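Local coordinates for protein putative phosphatase (Clostridium difficile, PDB 3SD7) that probably hydrolyses phosphate esters as a member of the haloacid dehalogenase-like hydrolases, and carries a bound sodium ion, at residues A[75-78]-A[79-83]; A[95-98]-A[99-103]. One frame throughout, in Å; residues are numbered along the deposited sequence. Where two conformers were deposited one is given.

Contact 1. Residues A[75-78]-A[79-83]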
ATOM      1  N   LEU A  75      -7.934  -2.440  12.754  1.00 44.87           N
ATOM      2  CA  LEU A  75      -7.574  -2.459  14.171  1.00 45.92           C
ATOM      3  C   LEU A  75      -8.712  -2.997  15.069  1.00 49.09           C
ATOM      4  O   LEU A  75      -8.436  -3.662  16.078  1.00 47.89           O
ATOM      5  CB  LEU A  75      -7.129  -1.075  14.644  1.00 46.77           C
ATOM      6  CG  LEU A  75      -5.833  -0.547  14.028  1.00 45.04           C
ATOM      7  CD1 LEU A  75      -5.615   0.903  14.443  1.00 47.06           C
ATOM      8  CD2 LEU A  75      -4.627  -1.422  14.413  1.00 43.01           C
ATOM      9  N   HIS A  76      -9.965  -2.725  14.694  0.60 50.79           N
ATOM     10  CA  HIS A  76     -11.122  -3.201  15.457  0.60 54.37           C
ATOM     11  C   HIS A  76     -11.080  -4.717  15.598  0.60 53.81           C
ATOM     12  O   HIS A  76     -11.261  -5.241  16.689  0.60 55.57           O
ATOM     13  CB  HIS A  76     -12.447  -2.774  14.798  0.60 56.47           C
ATOM     14  CG  HIS A  76     -13.670  -3.224  15.546  0.60 61.39           C
ATOM     15  ND1 HIS A  76     -14.318  -4.411  15.273  0.60 64.06           N
ATOM     16  CD2 HIS A  76     -14.360  -2.645  16.558  0.60 65.28           C
ATOM     17  CE1 HIS A  76     -15.354  -4.542  16.083  0.60 66.16           C
ATOM     18  NE2 HIS A  76     -15.401  -3.485  16.873  0.60 68.16           N
ATOM     19  N   ASP A  77     -10.820  -5.411  14.492  1.00 51.46           N
ATOM     20  CA  ASP A  77     -10.755  -6.881  14.505  1.00 50.94           C
ATOM     21  C   ASP A  77      -9.649  -7.346  15.450  1.00 48.81           C
ATOM     22  O   ASP A  77      -9.845  -8.260  16.249  1.00 50.99           O
ATOM     23  CB  ASP A  77     -10.499  -7.450  13.102  1.00 49.84           C
ATOM     24  CG  ASP A  77     -11.719  -7.384  12.204  1.00 54.13           C
ATOM     25  OD1 ASP A  77     -12.812  -7.007  12.697  1.00 61.50           O
ATOM     26  OD2 ASP A  77     -11.585  -7.738  11.008  1.00 55.04           O
ATOM     27  N   THR A  78      -8.491  -6.702  15.366  1.00 44.65           N
ATOM     28  CA  THR A  78      -7.371  -7.070  16.211  1.00 43.39           C
ATOM     29  C   THR A  78      -7.704  -6.906  17.686  1.00 46.35           C
ATOM     30  O   THR A  78      -7.599  -7.860  18.452  1.00 46.45           O
ATOM     31  CB  THR A  78      -6.124  -6.268  15.861  1.00 41.45           C
ATOM     32  OG1 THR A  78      -5.734  -6.583  14.520  1.00 39.82           O
ATOM     33  CG2 THR A  78      -4.971  -6.611  16.810  1.00 41.28           C
ATOM     34  N   PHE A  79      -8.120  -5.708  18.087  1.00 46.56           N
ATOM     35  CA  PHE A  79      -8.437  -5.484  19.497  1.00 50.04           C
ATOM     36  C   PHE A  79      -9.693  -6.212  19.971  1.00 52.97           C
ATOM     37  O   PHE A  79      -9.723  -6.722  21.089  1.00 55.82           O
ATOM     38  CB  PHE A  79      -8.522  -3.991  19.799  1.00 50.23           C
ATOM     39  CG  PHE A  79      -7.234  -3.269  19.574  1.00 48.02           C
ATOM     40  CD1 PHE A  79      -6.094  -3.620  20.294  1.00 48.42           C
ATOM     41  CD2 PHE A  79      -7.155  -2.230  18.669  1.00 45.55           C
ATOM     42  CE1 PHE A  79      -4.888  -2.958  20.091  1.00 46.28           C
ATOM     43  CE2 PHE A  79      -5.954  -1.564  18.468  1.00 47.19           C
ATOM     44  CZ  PHE A  79      -4.821  -1.929  19.186  1.00 46.73           C
ATOM     45  N   LYS A  80     -10.704  -6.303  19.111  1.00 54.81           N
ATOM     46  CA  LYS A  80     -11.978  -6.931  19.488  1.00 58.84           C
ATOM     47  C   LYS A  80     -11.945  -8.466  19.333  1.00 57.97           C
ATOM     48  O   LYS A  80     -12.276  -9.184  20.275  1.00 58.70           O
ATOM     49  CB  LYS A  80     -13.125  -6.284  18.683  1.00 60.73           C
ATOM     50  CG  LYS A  80     -14.545  -6.521  19.166  1.00 67.51           C
ATOM     51  CD  LYS A  80     -15.095  -7.881  18.763  1.00 72.52           C
ATOM     52  CE  LYS A  80     -16.573  -7.990  19.106  1.00 78.05           C
ATOM     53  NZ  LYS A  80     -17.120  -9.318  18.715  1.00 81.66           N
ATOM     54  N   GLU A  81     -11.519  -8.973  18.175  1.00 55.19           N
ATOM     55  CA  GLU A  81     -11.509 -10.427  17.961  1.00 54.59           C
ATOM     56  C   GLU A  81     -10.316 -11.170  18.578  1.00 53.23           C
ATOM     57  O   GLU A  81     -10.463 -12.317  19.007  1.00 55.41           O
ATOM     58  CB  GLU A  81     -11.616 -10.788  16.473  1.00 53.51           C
ATOM     59  CG  GLU A  81     -12.831 -10.203  15.753  1.00 55.08           C
ATOM     60  CD  GLU A  81     -13.150 -10.926  14.427  1.00 56.88           C
ATOM     61  OE1 GLU A  81     -13.248 -10.240  13.395  1.00 53.49           O
ATOM     62  OE2 GLU A  81     -13.300 -12.178  14.415  1.00 55.89           O
ATOM     63  N   TYR A  82      -9.141 -10.547  18.608  1.00 50.67           N
ATOM     64  CA  TYR A  82      -7.960 -11.211  19.153  1.00 48.90           C
ATOM     65  C   TYR A  82      -7.779 -10.904  20.630  1.00 51.96           C
ATOM     66  O   TYR A  82      -7.630 -11.815  21.439  1.00 52.68           O
ATOM     67  CB  TYR A  82      -6.697 -10.810  18.393  1.00 46.26           C
ATOM     68  CG  TYR A  82      -5.507 -11.685  18.706  1.00 44.95           C
ATOM     69  CD1 TYR A  82      -5.177 -12.760  17.879  1.00 45.80           C
ATOM     70  CD2 TYR A  82      -4.729 -11.462  19.835  1.00 48.82           C
ATOM     71  CE1 TYR A  82      -4.093 -13.581  18.162  1.00 45.22           C
ATOM     72  CE2 TYR A  82      -3.645 -12.281  20.137  1.00 50.28           C
ATOM     73  CZ  TYR A  82      -3.334 -13.343  19.296  1.00 48.31           C
ATOM     74  OH  TYR A  82      -2.256 -14.139  19.586  1.00 46.61           O
ATOM     75  N   TYR A  83      -7.784  -9.622  20.981  1.00 52.60           N
ATOM     76  CA  TYR A  83      -7.580  -9.224  22.382  1.00 55.70           C
ATOM     77  C   TYR A  83      -8.874  -9.123  23.201  1.00 59.45           C
ATOM     78  O   TYR A  83      -8.826  -8.933  24.414  1.00 61.50           O
ATOM     79  CB  TYR A  83      -6.730  -7.948  22.459  1.00 54.40           C
ATOM     80  CG  TYR A  83      -5.331  -8.188  21.934  1.00 51.69           C
ATOM     81  CD1 TYR A  83      -4.374  -8.827  22.720  1.00 50.70           C
ATOM     82  CD2 TYR A  83      -4.973  -7.814  20.634  1.00 45.52           C
ATOM     83  CE1 TYR A  83      -3.094  -9.068  22.241  1.00 50.50           C
ATOM     84  CE2 TYR A  83      -3.701  -8.050  20.152  1.00 44.41           C
ATOM     85  CZ  TYR A  83      -2.765  -8.679  20.947  1.00 43.82           C
ATOM     86  OH  TYR A  83      -1.501  -8.923  20.448  1.00 44.10           O
TER
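Similar first torsions (chi1 -66° in Leu75, -62° in Phe79) set CG beside the backbone N in both residues and bring the two side chains together one turn apart on helix 75-82, with Leu75 CB 4.0 Å from Phe79 CE2. This short helix belongs to the helical insertion that follows strand 31-34 of the parallel sheet, a placement consistent with the cap of a haloacid dehalogenase-like hydrolase. The buried phenyl group also packs on Ser54 and Leu55 of helix 44-57 and on Ala93.

On another flank His76 and Lys80 run alongside each other. In one of two His76 conformers Lys80 CB lies over one face of the imidazole, displaced toward the rim, 4.0 Å from the centroid of the His76 ring and 16° off its normal; this is CH-pi geometry, but the second conformer makes the contact doubtful. One residue further along, Asp77 and Glu81 also extend side by side, but here Asp77 OD1 and Glu81 OE1, two acceptors, are 3.3 Å apart with the carboxylate planes nearly perpendicular. Such proximity of like charges might slightly raise the pKa of one, though solvent would screen much of the effect.

The backbone begins with a regular bond of 2.9 Å from Phe79 N to Leu75 O, then widens. Thr78 O accepts both Tyr82 N at 3.1 Å and Tyr83 N, four and five residues ahead, which is the evidence for a pi-type turn. Tyr82 N approaches from above the carbonyl plane, while Tyr83 N is nearly in line with the C=O bond. Glu62 holds the hydroxyl of Tyr83, and Thr78 CG2 lies at that tyrosine's ring edge, in its plane, 3.9 Å from Tyr83 CE2.

Contact 2. Residues A[95-98]-A[99-103]; sequences EKYR and EYFAD
Phe101 N donates to Tyr97 O at 2.8 Å, the shortest hydrogen bond between residues 95-98 and 99-103, and the side chains of the same pair run together on one flank of the helix. Matching first torsions (chi1 170° in Tyr97, -171° in Phe101) point both rings the same way. Their planes are only 6° apart, yet the centroids of the Tyr97 and Phe101 rings are separated by 6.0 Å and the rings barely overlap, so the pair is not a face-to-face stack. Contact is made instead by Tyr97 CE2 against Phe101 CB at 4.0 Å and by Tyr97 OH beside Phe101 CD1 at 3.9 Å. Both side chains touch Ser50 of helix 44-57, and Phe139 meets the Phe101 ring edge-to-face.

Charged groups gather on another flank. The extended Glu99 lies beside Lys96, whose NZ forms a long salt bridge of 3.7 Å with Glu99 OE1; Lys96 CD approaches this oxygen equally closely. Glu95 OE1 is 3.8 Å from Glu99 OE1, with the two carboxylates turned steeply against each other, and the lysine probably offsets part of their repulsion. Arg98 stretches out from CG to NE and directs NH1 into a salt bridge with Asp162, while its carbonyl O accepts Ala102 N at 2.9 Å.

The N atoms of residues 99-102 bond to the O four residues earlier, alpha-helically, although the turn widens toward pi type at 101-103. The flanks facing helix 44-57, Phe139 and Asp162 suit a cap helix next to the core of a haloacid dehalogenase-like fold.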
ATOM      1  N   GLU A  95      -7.014   4.768  19.674  1.00 57.53           N
ATOM      2  CA  GLU A  95      -6.499   6.112  19.901  1.00 59.78           C
ATOM      3  C   GLU A  95      -5.012   6.067  20.253  1.00 57.61           C
ATOM      4  O   GLU A  95      -4.231   6.891  19.760  1.00 57.04           O
ATOM      5  CB  GLU A  95      -7.302   6.837  21.003  1.00 64.55           C
ATOM      6  CG  GLU A  95      -7.038   8.361  21.115  1.00 71.56           C
ATOM      7  CD  GLU A  95      -5.745   8.744  21.859  1.00 78.26           C
ATOM      8  OE1 GLU A  95      -5.135   7.874  22.523  1.00 82.69           O
ATOM      9  OE2 GLU A  95      -5.356   9.936  21.801  1.00 80.31           O
ATOM     10  N   LYS A  96      -4.622   5.112  21.099  1.00 55.97           N
ATOM     11  CA  LYS A  96      -3.215   4.984  21.502  1.00 55.86           C
ATOM     12  C   LYS A  96      -2.347   4.591  20.309  1.00 51.87           C
ATOM     13  O   LYS A  96      -1.229   5.097  20.151  1.00 50.53           O
ATOM     14  CB  LYS A  96      -3.060   3.994  22.650  1.00 57.51           C
ATOM     15  CG  LYS A  96      -3.737   4.451  23.937  1.00 62.47           C
ATOM     16  CD  LYS A  96      -3.086   5.694  24.488  1.00 67.10           C
ATOM     17  CE  LYS A  96      -3.864   6.260  25.659  1.00 72.54           C
ATOM     18  NZ  LYS A  96      -3.225   7.488  26.181  1.00 78.26           N
ATOM     19  N   TYR A  97      -2.862   3.683  19.481  1.00 50.11           N
ATOM     20  CA  TYR A  97      -2.176   3.292  18.254  1.00 46.83           C
ATOM     21  C   TYR A  97      -1.907   4.536  17.391  1.00 47.34           C
ATOM     22  O   TYR A  97      -0.778   4.780  16.959  1.00 46.00           O
ATOM     23  CB  TYR A  97      -3.033   2.299  17.465  1.00 45.32           C
ATOM     24  CG  TYR A  97      -2.505   2.021  16.071  1.00 40.91           C
ATOM     25  CD1 TYR A  97      -1.803   0.865  15.793  1.00 39.93           C
ATOM     26  CD2 TYR A  97      -2.697   2.939  15.033  1.00 40.50           C
ATOM     27  CE1 TYR A  97      -1.318   0.604  14.517  1.00 36.97           C
ATOM     28  CE2 TYR A  97      -2.200   2.685  13.739  1.00 37.25           C
ATOM     29  CZ  TYR A  97      -1.512   1.522  13.504  1.00 38.20           C
ATOM     30  OH  TYR A  97      -1.016   1.239  12.246  1.00 37.18           O
ATOM     31  N   ARG A  98      -2.960   5.314  17.151  1.00 49.49           N
ATOM     32  CA  ARG A  98      -2.865   6.510  16.313  1.00 51.00           C
ATOM     33  C   ARG A  98      -1.882   7.530  16.864  1.00 52.11           C
ATOM     34  O   ARG A  98      -1.141   8.156  16.107  1.00 51.89           O
ATOM     35  CB  ARG A  98      -4.240   7.141  16.136  1.00 53.30           C
ATOM     36  CG  ARG A  98      -5.186   6.258  15.336  1.00 55.88           C
ATOM     37  CD  ARG A  98      -6.521   6.940  15.124  1.00 65.00           C
ATOM     38  NE  ARG A  98      -7.404   6.174  14.244  1.00 69.33           N
ATOM     39  CZ  ARG A  98      -8.607   6.585  13.843  1.00 75.09           C
ATOM     40  NH1 ARG A  98      -9.086   7.764  14.238  1.00 80.00           N
ATOM     41  NH2 ARG A  98      -9.336   5.819  13.038  1.00 76.57           N
ATOM     42  N   GLU A  99      -1.877   7.679  18.185  1.00 53.95           N
ATOM     43  CA  GLU A  99      -0.966   8.584  18.854  1.00 55.50           C
ATOM     44  C   GLU A  99       0.480   8.208  18.526  1.00 52.26           C
ATOM     45  O   GLU A  99       1.265   9.059  18.099  1.00 51.83           O
ATOM     46  CB  GLU A  99      -1.213   8.555  20.370  1.00 58.53           C
ATOM     47  CG  GLU A  99      -0.282   9.432  21.176  1.00 65.92           C
ATOM     48  CD  GLU A  99      -0.640   9.479  22.651  1.00 70.14           C
ATOM     49  OE1 GLU A  99      -1.503   8.693  23.099  1.00 69.44           O
ATOM     50  OE2 GLU A  99      -0.052  10.317  23.365  1.00 79.33           O
ATOM     51  N   TYR A 100       0.827   6.934  18.706  1.00 49.54           N
ATOM     52  CA  TYR A 100       2.189   6.492  18.418  1.00 48.14           C
ATOM     53  C   TYR A 100       2.474   6.552  16.914  1.00 44.98           C
ATOM     54  O   TYR A 100       3.581   6.883  16.496  1.00 44.75           O
ATOM     55  CB  TYR A 100       2.451   5.060  18.932  1.00 47.36           C
ATOM     56  CG  TYR A 100       3.875   4.599  18.651  1.00 47.93           C
ATOM     57  CD1 TYR A 100       4.867   4.682  19.624  1.00 51.65           C
ATOM     58  CD2 TYR A 100       4.237   4.129  17.387  1.00 46.62           C
ATOM     59  CE1 TYR A 100       6.173   4.283  19.347  1.00 52.27           C
ATOM     60  CE2 TYR A 100       5.528   3.730  17.107  1.00 47.49           C
ATOM     61  CZ  TYR A 100       6.492   3.812  18.085  1.00 50.44           C
ATOM     62  OH  TYR A 100       7.769   3.416  17.773  1.00 52.82           O
ATOM     63  N   PHE A 101       1.486   6.229  16.098  1.00 44.24           N
ATOM     64  CA  PHE A 101       1.742   6.195  14.655  1.00 42.09           C
ATOM     65  C   PHE A 101       2.035   7.595  14.097  1.00 44.40           C
ATOM     66  O   PHE A 101       2.971   7.783  13.312  1.00 41.92           O
ATOM     67  CB  PHE A 101       0.599   5.557  13.890  1.00 41.16           C
ATOM     68  CG  PHE A 101       0.936   5.312  12.434  1.00 39.09           C
ATOM     69  CD1 PHE A 101       1.612   4.159  12.046  1.00 37.04           C
ATOM     70  CD2 PHE A 101       0.625   6.259  11.473  1.00 39.33           C
ATOM     71  CE1 PHE A 101       1.941   3.946  10.715  1.00 35.63           C
ATOM     72  CE2 PHE A 101       0.953   6.041  10.128  1.00 37.81           C
ATOM     73  CZ  PHE A 101       1.598   4.906   9.758  1.00 34.84           C
ATOM     74  N   ALA A 102       1.240   8.572  14.517  1.00 48.01           N
ATOM     75  CA  ALA A 102       1.426   9.946  14.058  1.00 49.82           C
ATOM     76  C   ALA A 102       2.761  10.515  14.543  1.00 52.24           C
ATOM     77  O   ALA A 102       3.403  11.292  13.845  1.00 53.18           O
ATOM     78  CB  ALA A 102       0.261  10.834  14.524  1.00 52.72           C
ATOM     79  N   ASP A 103       3.182  10.105  15.734  1.00 53.91           N
ATOM     80  CA  ASP A 103       4.420  10.608  16.326  1.00 56.40           C
ATOM     81  C   ASP A 103       5.674   9.943  15.752  1.00 54.27           C
ATOM     82  O   ASP A 103       6.633  10.632  15.390  1.00 55.46           O
ATOM     83  CB  ASP A 103       4.380  10.407  17.848  1.00 59.58           C
ATOM     84  CG  ASP A 103       5.600  10.993  18.568  1.00 64.31           C
ATOM     85  OD1 ASP A 103       6.224  11.945  18.047  1.00 69.96           O
ATOM     86  OD2 ASP A 103       5.919  10.499  19.673  1.00 71.10           O
TER

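How the contacts relate
Contact 1 and contact 2 lie on successive helices, 75-82 and 87-105, with their centres 16 Å apart. They touch directly: Leu75 CD1 packs against Tyr97 CD2 at 3.6 Å, so the leucine that meets Phe79 in contact 1 also covers part of the tyrosine that runs beside Phe101 in contact 2. Helix 44-57 receives side chains from both, Phe79 and Tyr83 from the first, Lys96, Tyr97, Tyr100 and Phe101 from the second. Neither contact forms the metal site. The side chain of Phe101 is about 13 Å from the sodium ion bound at Asp37 and Asp192, and that side chain lies near, without touching, the probable HAD-type motif containing Asp35 and Asp37.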